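Local coordinates for protein diaminopropionate ammonia-lyase (Escherichia coli, PDB 4D9I) that catalyses the pyridoxal-phosphate-dependent α,β-elimination of both L- and D-2,3-diaminopropionate to pyruvate and ammonia, working as a homodimer, at residues T117-N122 with A138-P143; M113-T118 with G183-Q188. One frame throughout, in Å; residues are numbered along the deposited sequence.

Contact 1 (T117-N122 with A138-P143); sequences TTTDGN and AVIYMP
Thr117 is held to the parallel strand beside it at both ends of its backbone: its N donates to Val139 O (3.0 Å), and its O accepts from Tyr141 N (2.7 Å). On the same face of the sheet, its CB meets Ile140 CD1. Thr118 turns to the other face, where its OG1 lies against Tyr141 CB (3.7 Å) while hydrogen-bonding to Thr175. Thr119 N closes the ladder on Tyr141 O (2.9 Å). With OG1 anti to the backbone N (chi1 -167°), its methyl CG2 falls between N and carbonyl carbon and presses tightly on Ile140, CG2 to CG2 at 3.4 Å; OG1 instead accepts from Gly121 N (3.0 Å) in an ST turn. The chain now leaves the sheet: the bent end of Met142 brings CE to the carbonyl carbon of Asp120 (3.6 Å), whose OD1 bonds to Gly288 N. Asp120 is the inferred proton acceptor for the L-isomer, which would place an active-site residue just after the strand. Gly121 occupies the N-cap position of helix 122-133, which links the two strands in a beta-alpha-beta unit. Helix 148-155 packs on Ile140 and Met142, helix 168-182 on Thr118 and Tyr141, and strand 160-163 pairs beyond 137-142.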
ATOM      1  N   THR B 117     -29.677  14.474 -13.327  1.00 33.29           N
ATOM      2  CA  THR B 117     -28.352  14.848 -12.891  1.00 32.23           C
ATOM      3  C   THR B 117     -27.274  14.393 -13.862  1.00 33.75           C
ATOM      4  O   THR B 117     -27.359  13.298 -14.402  1.00 34.91           O
ATOM      5  CB  THR B 117     -28.098  14.225 -11.500  1.00 30.17           C
ATOM      6  OG1 THR B 117     -29.002  14.824 -10.556  1.00 29.90           O
ATOM      7  CG2 THR B 117     -26.674  14.432 -11.038  1.00 28.71           C
ATOM      8  N   THR B 118     -26.278  15.252 -14.076  1.00 34.30           N
ATOM      9  CA  THR B 118     -25.010  14.881 -14.715  1.00 35.86           C
ATOM     10  C   THR B 118     -23.911  14.693 -13.662  1.00 33.44           C
ATOM     11  O   THR B 118     -23.828  15.450 -12.696  1.00 31.48           O
ATOM     12  CB  THR B 118     -24.551  15.914 -15.771  1.00 38.90           C
ATOM     13  OG1 THR B 118     -25.383  15.814 -16.932  1.00 41.78           O
ATOM     14  CG2 THR B 118     -23.112  15.639 -16.200  1.00 40.25           C
ATOM     15  N   THR B 119     -23.073  13.678 -13.865  1.00 33.76           N
ATOM     16  CA  THR B 119     -22.029  13.332 -12.924  1.00 31.91           C
ATOM     17  C   THR B 119     -20.878  12.585 -13.588  1.00 33.70           C
ATOM     18  O   THR B 119     -21.050  11.923 -14.619  1.00 35.93           O
ATOM     19  CB  THR B 119     -22.563  12.434 -11.795  1.00 29.52           C
ATOM     20  OG1 THR B 119     -21.583  12.362 -10.740  1.00 28.00           O
ATOM     21  CG2 THR B 119     -22.880  11.021 -12.331  1.00 30.79           C
ATOM     22  N   ASP B 120     -19.703  12.678 -12.983  1.00 32.76           N
ATOM     23  CA  ASP B 120     -18.594  11.857 -13.458  1.00 34.77           C
ATOM     24  C   ASP B 120     -18.370  10.716 -12.466  1.00 32.66           C
ATOM     25  O   ASP B 120     -17.401   9.967 -12.574  1.00 33.55           O
ATOM     26  CB  ASP B 120     -17.337  12.705 -13.677  1.00 36.50           C
ATOM     27  CG  ASP B 120     -16.853  13.365 -12.402  1.00 34.62           C
ATOM     28  OD1 ASP B 120     -15.864  14.131 -12.467  1.00 36.11           O
ATOM     29  OD2 ASP B 120     -17.463  13.115 -11.335  1.00 32.12           O
ATOM     30  N   GLY B 121     -19.276  10.583 -11.498  1.00 30.06           N
ATOM     31  CA  GLY B 121     -19.142   9.532 -10.507  1.00 28.67           C
ATOM     32  C   GLY B 121     -19.954   9.666  -9.240  1.00 26.11           C
ATOM     33  O   GLY B 121     -21.058   9.126  -9.156  1.00 26.67           O
ATOM     34  N   ASN B 122     -19.415  10.382  -8.257  1.00 23.96           N
ATOM     35  CA  ASN B 122     -19.976  10.385  -6.896  1.00 21.89           C
ATOM     36  C   ASN B 122     -21.277  11.157  -6.693  1.00 21.21           C
ATOM     37  O   ASN B 122     -22.195  10.695  -6.005  1.00 20.64           O
ATOM     38  CB  ASN B 122     -18.925  10.877  -5.906  1.00 20.77           C
ATOM     39  CG  ASN B 122     -17.708   9.983  -5.887  1.00 21.13           C
ATOM     40  OD1 ASN B 122     -17.832   8.765  -6.004  1.00 21.86           O
ATOM     41  ND2 ASN B 122     -16.540  10.575  -5.737  1.00 20.80           N
ATOM     42  N   ALA B 138     -34.782   8.696 -10.561  1.00 37.46           N
ATOM     43  CA  ALA B 138     -33.603   9.459 -10.919  1.00 35.65           C
ATOM     44  C   ALA B 138     -33.109   9.118 -12.323  1.00 37.61           C
ATOM     45  O   ALA B 138     -33.164   7.964 -12.748  1.00 39.89           O
ATOM     46  CB  ALA B 138     -32.497   9.264  -9.886  1.00 33.12           C
ATOM     47  N   VAL B 139     -32.627  10.129 -13.039  1.00 37.32           N
ATOM     48  CA  VAL B 139     -32.065   9.942 -14.388  1.00 39.52           C
ATOM     49  C   VAL B 139     -30.683  10.601 -14.432  1.00 38.18           C
ATOM     50  O   VAL B 139     -30.563  11.822 -14.401  1.00 37.10           O
ATOM     51  CB  VAL B 139     -33.005  10.478 -15.506  1.00 42.04           C
ATOM     52  CG1 VAL B 139     -32.435  10.181 -16.889  1.00 45.02           C
ATOM     53  CG2 VAL B 139     -34.388   9.853 -15.401  1.00 43.22           C
ATOM     54  N   ILE B 140     -29.643   9.774 -14.467  1.00 38.36           N
ATOM     55  CA  ILE B 140     -28.261  10.245 -14.400  1.00 37.35           C
ATOM     56  C   ILE B 140     -27.587  10.223 -15.777  1.00 40.62           C
ATOM     57  O   ILE B 140     -27.654   9.223 -16.505  1.00 43.35           O
ATOM     58  CB  ILE B 140     -27.434   9.406 -13.390  1.00 35.45           C
ATOM     59  CG1 ILE B 140     -28.166   9.252 -12.042  1.00 33.47           C
ATOM     60  CG2 ILE B 140     -26.043   9.974 -13.201  1.00 34.24           C
ATOM     61  CD1 ILE B 140     -28.684  10.525 -11.380  1.00 31.29           C
ATOM     62  N   TYR B 141     -26.954  11.330 -16.148  1.00 41.04           N
ATOM     63  CA  TYR B 141     -26.122  11.358 -17.352  1.00 44.36           C
ATOM     64  C   TYR B 141     -24.626  11.351 -16.970  1.00 43.32           C
ATOM     65  O   TYR B 141     -24.216  12.024 -16.022  1.00 40.41           O
ATOM     66  CB  TYR B 141     -26.478  12.569 -18.231  1.00 46.80           C
ATOM     67  CG  TYR B 141     -27.873  12.524 -18.839  1.00 49.07           C
ATOM     68  CD1 TYR B 141     -28.878  11.732 -18.282  1.00 48.19           C
ATOM     69  CD2 TYR B 141     -28.195  13.297 -19.950  1.00 52.23           C
ATOM     70  CE1 TYR B 141     -30.148  11.693 -18.823  1.00 50.38           C
ATOM     71  CE2 TYR B 141     -29.471  13.263 -20.496  1.00 54.32           C
ATOM     72  CZ  TYR B 141     -30.443  12.460 -19.928  1.00 53.16           C
ATOM     73  OH  TYR B 141     -31.715  12.423 -20.452  1.00 55.22           O
ATOM     74  N   MET B 142     -23.832  10.562 -17.689  1.00 45.57           N
ATOM     75  CA  MET B 142     -22.376  10.535 -17.503  1.00 45.56           C
ATOM     76  C   MET B 142     -21.663  10.809 -18.842  1.00 49.80           C
ATOM     77  O   MET B 142     -22.150  10.390 -19.896  1.00 53.26           O
ATOM     78  CB  MET B 142     -21.923   9.202 -16.883  1.00 44.23           C
ATOM     79  CG  MET B 142     -22.525   8.896 -15.512  1.00 40.35           C
ATOM     80  SD  MET B 142     -21.735   7.482 -14.707  1.00 39.89           S
ATOM     81  CE  MET B 142     -20.162   8.223 -14.291  1.00 38.28           C
ATOM     82  N   PRO B 143     -20.526  11.537 -18.809  1.00 50.22           N
ATOM     83  CA  PRO B 143     -19.866  11.933 -20.054  1.00 54.65           C
ATOM     84  C   PRO B 143     -19.046  10.807 -20.678  1.00 57.84           C
ATOM     85  O   PRO B 143     -18.763   9.806 -20.010  1.00 56.33           O
ATOM     86  CB  PRO B 143     -18.948  13.090 -19.631  1.00 53.64           C
ATOM     87  CG  PRO B 143     -19.035  13.183 -18.147  1.00 49.20           C
ATOM     88  CD  PRO B 143     -19.777  11.992 -17.629  1.00 47.10           C
TER

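Contact 2 (M113-T118 with G183-Q188); sequences MTFATT and GWEVVQ
Thr114 O accepts from Glu185 N (2.8 Å) and begins a parallel backbone ladder between strand 114-118 and the short edge strand 185-186. Ala116 continues it in both directions, its N donating to Glu185 O and its O accepting from Val187 N. At the start of the pairing a water bridges the two segments, donating to Gly183 O and accepting from Thr114 N.

Side chains extend the polar contacts where the regular pairing ends. The hydroxyl of Thr117 donates to Val187 O (OG1 to O 2.8 Å), which also accepts from His123 NE2. The carboxamide of Gln188 meets the main chain of Thr118 twice: OE1 takes the Thr118 N-H in its own plane, on a lone pair (2.6 Å, 173°), while NE2 donates to Thr118 O (3.1 Å). A bend at chi2 (-57°) folds the Gln188 chain, and the two bonds fix the turn of its amide.

Apolar contacts lie on both faces. CG2 of Thr114, anti to its backbone N, sits over one face of Trp184, 3.5 Å from the centroid of the five-membered ring, a CH-pi contact. Ala116 CB touches CE3 of the same indole. On the other face, Phe115 CD1 packs against Val187 CG2 (3.6 Å).

The Gln188 amide thus stands in for a backbone peptide, carrying the hydrogen bonding past the two bridged residue pairs, and Thr118 N and O, both in a buried residue, are satisfied by one side chain.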
ATOM      1  N   MET B 113     -41.552  12.419  -7.945  1.00 42.91           N
ATOM      2  CA  MET B 113     -40.567  13.336  -8.532  1.00 40.91           C
ATOM      3  C   MET B 113     -39.519  12.547  -9.325  1.00 39.60           C
ATOM      4  O   MET B 113     -39.213  11.401  -8.988  1.00 39.58           O
ATOM      5  CB  MET B 113     -39.848  14.137  -7.429  1.00 39.31           C
ATOM      6  CG  MET B 113     -40.704  15.159  -6.682  1.00 40.57           C
ATOM      7  SD  MET B 113     -39.722  16.264  -5.619  1.00 39.65           S
ATOM      8  CE  MET B 113     -39.143  17.464  -6.824  1.00 39.22           C
ATOM      9  N   THR B 114     -38.976  13.167 -10.372  1.00 38.50           N
ATOM     10  CA  THR B 114     -37.855  12.609 -11.119  1.00 37.79           C
ATOM     11  C   THR B 114     -36.681  13.567 -11.042  1.00 35.36           C
ATOM     12  O   THR B 114     -36.776  14.721 -11.474  1.00 35.32           O
ATOM     13  CB  THR B 114     -38.231  12.323 -12.581  1.00 40.51           C
ATOM     14  OG1 THR B 114     -39.355  11.443 -12.598  1.00 42.79           O
ATOM     15  CG2 THR B 114     -37.073  11.667 -13.323  1.00 40.86           C
ATOM     16  N   PHE B 115     -35.592  13.092 -10.449  1.00 33.21           N
ATOM     17  CA  PHE B 115     -34.389  13.904 -10.286  1.00 31.58           C
ATOM     18  C   PHE B 115     -33.393  13.640 -11.395  1.00 32.43           C
ATOM     19  O   PHE B 115     -32.975  12.500 -11.591  1.00 33.06           O
ATOM     20  CB  PHE B 115     -33.740  13.631  -8.928  1.00 29.33           C
ATOM     21  CG  PHE B 115     -34.619  13.991  -7.777  1.00 28.89           C
ATOM     22  CD1 PHE B 115     -34.894  15.325  -7.500  1.00 28.62           C
ATOM     23  CD2 PHE B 115     -35.204  13.004  -6.999  1.00 29.17           C
ATOM     24  CE1 PHE B 115     -35.724  15.673  -6.446  1.00 28.91           C
ATOM     25  CE2 PHE B 115     -36.054  13.340  -5.951  1.00 29.40           C
ATOM     26  CZ  PHE B 115     -36.302  14.673  -5.664  1.00 29.01           C
ATOM     27  N   ALA B 116     -32.976  14.700 -12.075  1.00 32.72           N
ATOM     28  CA  ALA B 116     -32.099  14.570 -13.243  1.00 34.22           C
ATOM     29  C   ALA B 116     -30.737  15.203 -12.979  1.00 33.10           C
ATOM     30  O   ALA B 116     -30.644  16.324 -12.465  1.00 31.69           O
ATOM     31  CB  ALA B 116     -32.754  15.173 -14.473  1.00 36.86           C
ATOM     32  N   THR B 117     -29.677  14.474 -13.327  1.00 33.29           N
ATOM     33  CA  THR B 117     -28.352  14.848 -12.891  1.00 32.23           C
ATOM     34  C   THR B 117     -27.274  14.393 -13.862  1.00 33.75           C
ATOM     35  O   THR B 117     -27.359  13.298 -14.402  1.00 34.91           O
ATOM     36  CB  THR B 117     -28.098  14.225 -11.500  1.00 30.17           C
ATOM     37  OG1 THR B 117     -29.002  14.824 -10.556  1.00 29.90           O
ATOM     38  CG2 THR B 117     -26.674  14.432 -11.038  1.00 28.71           C
ATOM     39  N   THR B 118     -26.278  15.252 -14.076  1.00 34.30           N
ATOM     40  CA  THR B 118     -25.010  14.881 -14.715  1.00 35.86           C
ATOM     41  C   THR B 118     -23.911  14.693 -13.662  1.00 33.44           C
ATOM     42  O   THR B 118     -23.828  15.450 -12.696  1.00 31.48           O
ATOM     43  CB  THR B 118     -24.551  15.914 -15.771  1.00 38.90           C
ATOM     44  OG1 THR B 118     -25.383  15.814 -16.932  1.00 41.78           O
ATOM     45  CG2 THR B 118     -23.112  15.639 -16.200  1.00 40.25           C
ATOM     46  N   GLY B 183     -40.144  17.679 -17.525  1.00 47.35           N
ATOM     47  CA  GLY B 183     -40.593  18.084 -16.195  1.00 45.32           C
ATOM     48  C   GLY B 183     -39.777  17.443 -15.069  1.00 42.60           C
ATOM     49  O   GLY B 183     -40.286  17.224 -13.969  1.00 41.28           O
ATOM     50  N   TRP B 184     -38.511  17.134 -15.339  1.00 41.65           N
ATOM     51  CA  TRP B 184     -37.630  16.603 -14.291  1.00 39.47           C
ATOM     52  C   TRP B 184     -37.037  17.709 -13.470  1.00 37.84           C
ATOM     53  O   TRP B 184     -36.938  18.846 -13.921  1.00 38.46           O
ATOM     54  CB  TRP B 184     -36.532  15.719 -14.882  1.00 39.43           C
ATOM     55  CG  TRP B 184     -37.062  14.542 -15.665  1.00 41.29           C
ATOM     56  CD1 TRP B 184     -38.333  13.972 -15.596  1.00 42.17           C
ATOM     57  CD2 TRP B 184     -36.339  13.733 -16.649  1.00 42.54           C
ATOM     58  NE1 TRP B 184     -38.432  12.901 -16.435  1.00 43.93           N
ATOM     59  CE2 TRP B 184     -37.275  12.702 -17.097  1.00 44.30           C
ATOM     60  CE3 TRP B 184     -35.051  13.753 -17.176  1.00 42.86           C
ATOM     61  CZ2 TRP B 184     -36.926  11.753 -18.048  1.00 46.30           C
ATOM     62  CZ3 TRP B 184     -34.706  12.790 -18.134  1.00 44.50           C
ATOM     63  CH2 TRP B 184     -35.621  11.815 -18.557  1.00 46.44           C
ATOM     64  N   GLU B 185     -36.653  17.377 -12.241  1.00 36.14           N
ATOM     65  CA  GLU B 185     -35.962  18.297 -11.364  1.00 34.85           C
ATOM     66  C   GLU B 185     -34.452  18.089 -11.476  1.00 33.84           C
ATOM     67  O   GLU B 185     -33.915  17.044 -11.068  1.00 32.65           O
ATOM     68  CB  GLU B 185     -36.421  18.076  -9.920  1.00 34.40           C
ATOM     69  CG  GLU B 185     -35.920  19.130  -8.945  1.00 34.09           C
ATOM     70  CD  GLU B 185     -36.723  20.423  -9.014  1.00 35.65           C
ATOM     71  OE1 GLU B 185     -37.942  20.354  -9.176  1.00 37.07           O
ATOM     72  OE2 GLU B 185     -36.139  21.518  -8.902  1.00 36.48           O
ATOM     73  N   VAL B 186     -33.770  19.080 -12.043  1.00 34.11           N
ATOM     74  CA  VAL B 186     -32.308  19.073 -12.147  1.00 32.76           C
ATOM     75  C   VAL B 186     -31.653  19.225 -10.771  1.00 30.84           C
ATOM     76  O   VAL B 186     -31.937  20.192 -10.049  1.00 30.22           O
ATOM     77  CB  VAL B 186     -31.816  20.226 -13.045  1.00 34.12           C
ATOM     78  CG1 VAL B 186     -30.298  20.303 -13.055  1.00 33.46           C
ATOM     79  CG2 VAL B 186     -32.349  20.068 -14.460  1.00 36.71           C
ATOM     80  N   VAL B 187     -30.779  18.275 -10.418  1.00 29.21           N
ATOM     81  CA  VAL B 187     -29.997  18.362  -9.177  1.00 27.86           C
ATOM     82  C   VAL B 187     -28.499  18.330  -9.505  1.00 27.85           C
ATOM     83  O   VAL B 187     -27.925  17.257  -9.710  1.00 27.80           O
ATOM     84  CB  VAL B 187     -30.389  17.244  -8.172  1.00 26.64           C
ATOM     85  CG1 VAL B 187     -29.605  17.376  -6.868  1.00 25.23           C
ATOM     86  CG2 VAL B 187     -31.899  17.280  -7.907  1.00 27.15           C
ATOM     87  N   GLN B 188     -27.883  19.511  -9.598  1.00 28.61           N
ATOM     88  CA  GLN B 188     -26.430  19.629  -9.856  1.00 28.61           C
ATOM     89  C   GLN B 188     -25.735  20.253  -8.672  1.00 27.86           C
ATOM     90  O   GLN B 188     -26.302  21.113  -8.000  1.00 27.56           O
ATOM     91  CB  GLN B 188     -26.118  20.509 -11.076  1.00 30.45           C
ATOM     92  CG  GLN B 188     -26.459  19.914 -12.429  1.00 32.48           C
ATOM     93  CD  GLN B 188     -25.783  18.577 -12.715  1.00 32.27           C
ATOM     94  OE1 GLN B 188     -26.398  17.696 -13.301  1.00 33.51           O
ATOM     95  NE2 GLN B 188     -24.526  18.428 -12.321  1.00 31.32           N
TER
HETATM   96  O   HOH W   1     -40.052  15.790 -11.276  1.00 29.12           O

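Of the four strands of this sheet, 114-118 comes first in the chain and serves both contacts, sharing Thr117 and Thr118. Contact 1 closes the shorter loop, through helix 122-133 to the next strand, 137-142. The chain then runs on through helix 148-155, strand 160-163 and helix 168-182 before contact 2 brings 183-188 back to the strand's other edge. The loop of contact 1 is therefore nested within that of contact 2, the two setting out from the same strand. Together they place 114-118 between 137-142 and 185-186 in the four-stranded parallel sheet. The contacts also meet directly: Val139 CG1 and Tyr141 OH both pack on Trp184 CZ3, at 3.7 and 3.8 Å respectively.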